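Local coordinates for FAD-binding PCMH-type domain-containing protein (Gibberella zeae, PDB 6YJO) that carries a covalently bound FAD, with which it probably oxidises oligosaccharides, at residues Ser362-Asn370 against Val437-Val445. Sequence-based numbering, arbitrary orientation.
Sequences SFARTLFDN and VLKRFRDSV
Leu-367 sets its CD1 methyl squarely over one face of the Phe-441 ring, 3.6 Å from the ring centroid and 13° off the normal, a CH-pi contact. On the opposite face lies the carbonyl oxygen of Val-437, offset toward the rim, while Asn-370 meets the ring edge through CB and CG, its amide plane standing 82° to the ring. Asn-370 ND2 also rests against Val-437 CG2, at 3.6 Å. Thr-366, its chi1 rotated off a staggered position, lays CG2 3.5 Å from Arg-440 CG. At the other end the helices come closest, Phe-363 CA and Ser-444 CA being 5.0 Å apart. Here Ser-444 OG turns back to its own helix and bonds Phe-441 O at 2.5 Å, lying near the plane of the Phe-363 ring at its edge, and Val-445 CG2 packs beside that ring. Ser-362 OG donates to Ser-444 O at 3.1 Å, on a lone pair in the carbonyl plane. Trp-380 on strand 380-386 meets Phe-441 edge-to-face and gives its NE1 hydrogen to Asn-370 OD1; Ile-382 of that strand touches Phe-363 and Phe-441. Segments 362-370 and 437-445 run nearly antiparallel (159°), axes 8.3 Å apart at closest approach; their helices lie against the seven-stranded antiparallel sheet. The contact is mainly apolar, the small Ser-444 is consistent with the close approach, and the hydroxyls of Ser-362 and Ser-444 are spent on helix carbonyls.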
loop_
_atom_site.group_PDB
_atom_site.type_symbol
_atom_site.label_atom_id
_atom_site.label_comp_id
_atom_site.label_asym_id
_atom_site.label_seq_id
_atom_site.Cartn_x
_atom_site.Cartn_y
_atom_site.Cartn_z
ATOM N N SER A 362 -2.396 14.377 -23.563
ATOM C CA SER A 362 -3.765 14.431 -23.056
ATOM C C SER A 362 -3.784 14.653 -21.548
ATOM O O SER A 362 -4.628 15.397 -21.038
ATOM C CB SER A 362 -4.511 13.145 -23.418
ATOM O OG SER A 362 -5.805 13.128 -22.837
ATOM N N PHE A 363 -2.864 14.013 -20.821
ATOM C CA PHE A 363 -2.790 14.215 -19.378
ATOM C C PHE A 363 -2.428 15.657 -19.046
ATOM O O PHE A 363 -3.046 16.276 -18.177
ATOM C CB PHE A 363 -1.771 13.250 -18.769
ATOM C CG PHE A 363 -1.407 13.565 -17.341
ATOM C CD1 PHE A 363 -2.370 13.554 -16.348
ATOM C CD2 PHE A 363 -0.099 13.865 -16.994
ATOM C CE1 PHE A 363 -2.039 13.843 -15.036
ATOM C CE2 PHE A 363 0.241 14.154 -15.685
ATOM C CZ PHE A 363 -0.733 14.143 -14.703
ATOM N N ALA A 364 -1.449 16.218 -19.759
ATOM C CA ALA A 364 -0.957 17.556 -19.442
ATOM C C ALA A 364 -1.934 18.636 -19.887
ATOM O O ALA A 364 -1.960 19.720 -19.299
ATOM C CB ALA A 364 0.414 17.773 -20.090
ATOM N N ARG A 365 -2.734 18.367 -20.925
ATOM C CA ARG A 365 -3.778 19.305 -21.332
ATOM C C ARG A 365 -4.890 19.355 -20.293
ATOM O O ARG A 365 -5.390 20.433 -19.956
ATOM C CB ARG A 365 -4.341 18.899 -22.700
ATOM C CG ARG A 365 -5.369 19.858 -23.300
ATOM C CD ARG A 365 -5.598 19.526 -24.775
ATOM N NE ARG A 365 -6.371 20.541 -25.487
ATOM C CZ ARG A 365 -6.462 20.616 -26.814
ATOM N NH1 ARG A 365 -5.824 19.743 -27.585
ATOM N NH2 ARG A 365 -7.192 21.573 -27.375
ATOM N N THR A 366 -5.279 18.190 -19.774
ATOM C CA THR A 366 -6.355 18.108 -18.796
ATOM C C THR A 366 -5.920 18.653 -17.438
ATOM O O THR A 366 -6.733 19.242 -16.720
ATOM C CB THR A 366 -6.807 16.650 -18.684
ATOM O OG1 THR A 366 -6.686 16.020 -19.968
ATOM C CG2 THR A 366 -8.253 16.558 -18.225
ATOM N N LEU A 367 -4.643 18.489 -17.085
ATOM C CA LEU A 367 -4.141 18.949 -15.794
ATOM C C LEU A 367 -3.912 20.454 -15.794
ATOM O O LEU A 367 -4.380 21.159 -14.895
ATOM C CB LEU A 367 -2.843 18.218 -15.455
ATOM C CG LEU A 367 -2.380 18.295 -14.002
ATOM C CD1 LEU A 367 -3.272 17.433 -13.116
ATOM C CD2 LEU A 367 -0.919 17.881 -13.890
ATOM N N PHE A 368 -3.193 20.966 -16.796
ATOM C CA PHE A 368 -2.957 22.404 -16.864
ATOM C C PHE A 368 -4.236 23.154 -17.198
ATOM O O PHE A 368 -4.371 24.333 -16.851
ATOM C CB PHE A 368 -1.852 22.710 -17.876
ATOM C CG PHE A 368 -0.470 22.591 -17.298
ATOM C CD1 PHE A 368 0.155 23.692 -16.737
ATOM C CD2 PHE A 368 0.190 21.374 -17.290
ATOM C CE1 PHE A 368 1.419 23.586 -16.192
ATOM C CE2 PHE A 368 1.456 21.261 -16.744
ATOM C CZ PHE A 368 2.070 22.369 -16.195
ATOM N N ASP A 369 -5.185 22.489 -17.859
ATOM C CA ASP A 369 -6.535 23.031 -17.956
ATOM C C ASP A 369 -7.085 23.341 -16.570
ATOM O O ASP A 369 -7.598 24.436 -16.315
ATOM C CB ASP A 369 -7.439 22.035 -18.685
ATOM C CG ASP A 369 -8.538 22.713 -19.467
ATOM O OD1 ASP A 369 -8.276 23.136 -20.615
ATOM O OD2 ASP A 369 -9.667 22.816 -18.939
ATOM N N ASN A 370 -6.965 22.379 -15.656
ATOM C CA ASN A 370 -7.395 22.580 -14.277
ATOM C C ASN A 370 -6.501 23.584 -13.557
ATOM O O ASN A 370 -6.992 24.470 -12.848
ATOM C CB ASN A 370 -7.400 21.238 -13.543
ATOM C CG ASN A 370 -7.906 21.349 -12.122
ATOM O OD1 ASN A 370 -7.171 21.742 -11.217
ATOM N ND2 ASN A 370 -9.168 20.992 -11.915
ATOM N N VAL A 437 -12.810 15.175 -10.425
ATOM C CA VAL A 437 -11.546 15.750 -10.877
ATOM C C VAL A 437 -10.459 14.683 -10.939
ATOM O O VAL A 437 -9.673 14.640 -11.892
ATOM C CB VAL A 437 -11.152 16.930 -9.969
ATOM C CG1 VAL A 437 -10.821 16.450 -8.553
ATOM C CG2 VAL A 437 -9.998 17.708 -10.579
ATOM N N LEU A 438 -10.396 13.800 -9.938
ATOM C CA LEU A 438 -9.392 12.739 -9.972
ATOM C C LEU A 438 -9.677 11.741 -11.090
ATOM O O LEU A 438 -8.747 11.254 -11.744
ATOM C CB LEU A 438 -9.319 12.024 -8.620
ATOM C CG LEU A 438 -8.691 12.772 -7.435
ATOM C CD1 LEU A 438 -8.275 11.786 -6.351
ATOM C CD2 LEU A 438 -7.504 13.630 -7.858
ATOM N N LYS A 439 -10.951 11.420 -11.324
ATOM C CA LYS A 439 -11.288 10.516 -12.420
ATOM C C LYS A 439 -10.984 11.153 -13.770
ATOM O O LYS A 439 -10.500 10.478 -14.686
ATOM C CB LYS A 439 -12.762 10.114 -12.336
ATOM C CG LYS A 439 -13.196 9.083 -13.381
ATOM C CD LYS A 439 -14.605 8.567 -13.096
ATOM C CE LYS A 439 -15.116 7.643 -14.196
ATOM N NZ LYS A 439 -16.101 8.317 -15.090
ATOM N N ARG A 440 -11.266 12.449 -13.915
ATOM C CA ARG A 440 -10.930 13.146 -15.152
ATOM C C ARG A 440 -9.428 13.104 -15.413
ATOM O O ARG A 440 -8.996 12.952 -16.562
ATOM C CB ARG A 440 -11.438 14.589 -15.087
ATOM C CG ARG A 440 -10.879 15.508 -16.160
ATOM C CD ARG A 440 -11.650 16.822 -16.235
ATOM N NE ARG A 440 -11.941 17.369 -14.909
ATOM C CZ ARG A 440 -13.152 17.693 -14.458
ATOM N NH1 ARG A 440 -14.231 17.553 -15.221
ATOM N NH2 ARG A 440 -13.284 18.177 -13.231
ATOM N N PHE A 441 -8.616 13.233 -14.362
ATOM C CA PHE A 441 -7.173 13.089 -14.528
ATOM C C PHE A 441 -6.813 11.662 -14.926
ATOM O O PHE A 441 -6.079 11.442 -15.897
ATOM C CB PHE A 441 -6.446 13.471 -13.236
ATOM C CG PHE A 441 -6.540 14.930 -12.877
ATOM C CD1 PHE A 441 -6.886 15.884 -13.822
ATOM C CD2 PHE A 441 -6.266 15.347 -11.585
ATOM C CE1 PHE A 441 -6.962 17.221 -13.482
ATOM C CE2 PHE A 441 -6.342 16.679 -11.241
ATOM C CZ PHE A 441 -6.692 17.619 -12.190
ATOM N N ARG A 442 -7.319 10.680 -14.178
ATOM C CA ARG A 442 -6.982 9.286 -14.448
ATOM C C ARG A 442 -7.392 8.877 -15.860
ATOM O O ARG A 442 -6.621 8.222 -16.572
ATOM C CB ARG A 442 -7.639 8.386 -13.396
ATOM C CG ARG A 442 -7.830 6.934 -13.811
ATOM C CD ARG A 442 -8.158 6.043 -12.612
ATOM N NE ARG A 442 -9.424 5.328 -12.779
ATOM C CZ ARG A 442 -10.588 5.707 -12.253
ATOM N NH1 ARG A 442 -10.677 6.803 -11.508
ATOM N NH2 ARG A 442 -11.674 4.978 -12.472
ATOM N N ASP A 443 -8.594 9.262 -16.291
ATOM C CA ASP A 443 -9.056 8.866 -17.619
ATOM C C ASP A 443 -8.220 9.510 -18.719
ATOM O O ASP A 443 -7.956 8.882 -19.749
ATOM C CB ASP A 443 -10.528 9.232 -17.794
ATOM C CG ASP A 443 -11.432 8.454 -16.863
ATOM O OD1 ASP A 443 -11.030 7.353 -16.431
ATOM O OD2 ASP A 443 -12.540 8.942 -16.563
ATOM N N SER A 444 -7.809 10.766 -18.527
ATOM C CA SER A 444 -6.984 11.445 -19.522
ATOM C C SER A 444 -5.743 10.634 -19.873
ATOM O O SER A 444 -5.194 10.779 -20.970
ATOM C CB SER A 444 -6.574 12.826 -19.005
ATOM O OG SER A 444 -5.582 12.717 -17.999
ATOM N N VAL A 445 -5.288 9.779 -18.955
ATOM C CA VAL A 445 -4.115 8.947 -19.198
ATOM C C VAL A 445 -4.486 7.704 -19.998
ATOM O O VAL A 445 -3.774 7.322 -20.933
ATOM C CB VAL A 445 -3.456 8.574 -17.856
ATOM C CG1 VAL A 445 -2.447 7.455 -18.054
ATOM C CG2 VAL A 445 -2.806 9.792 -17.216
#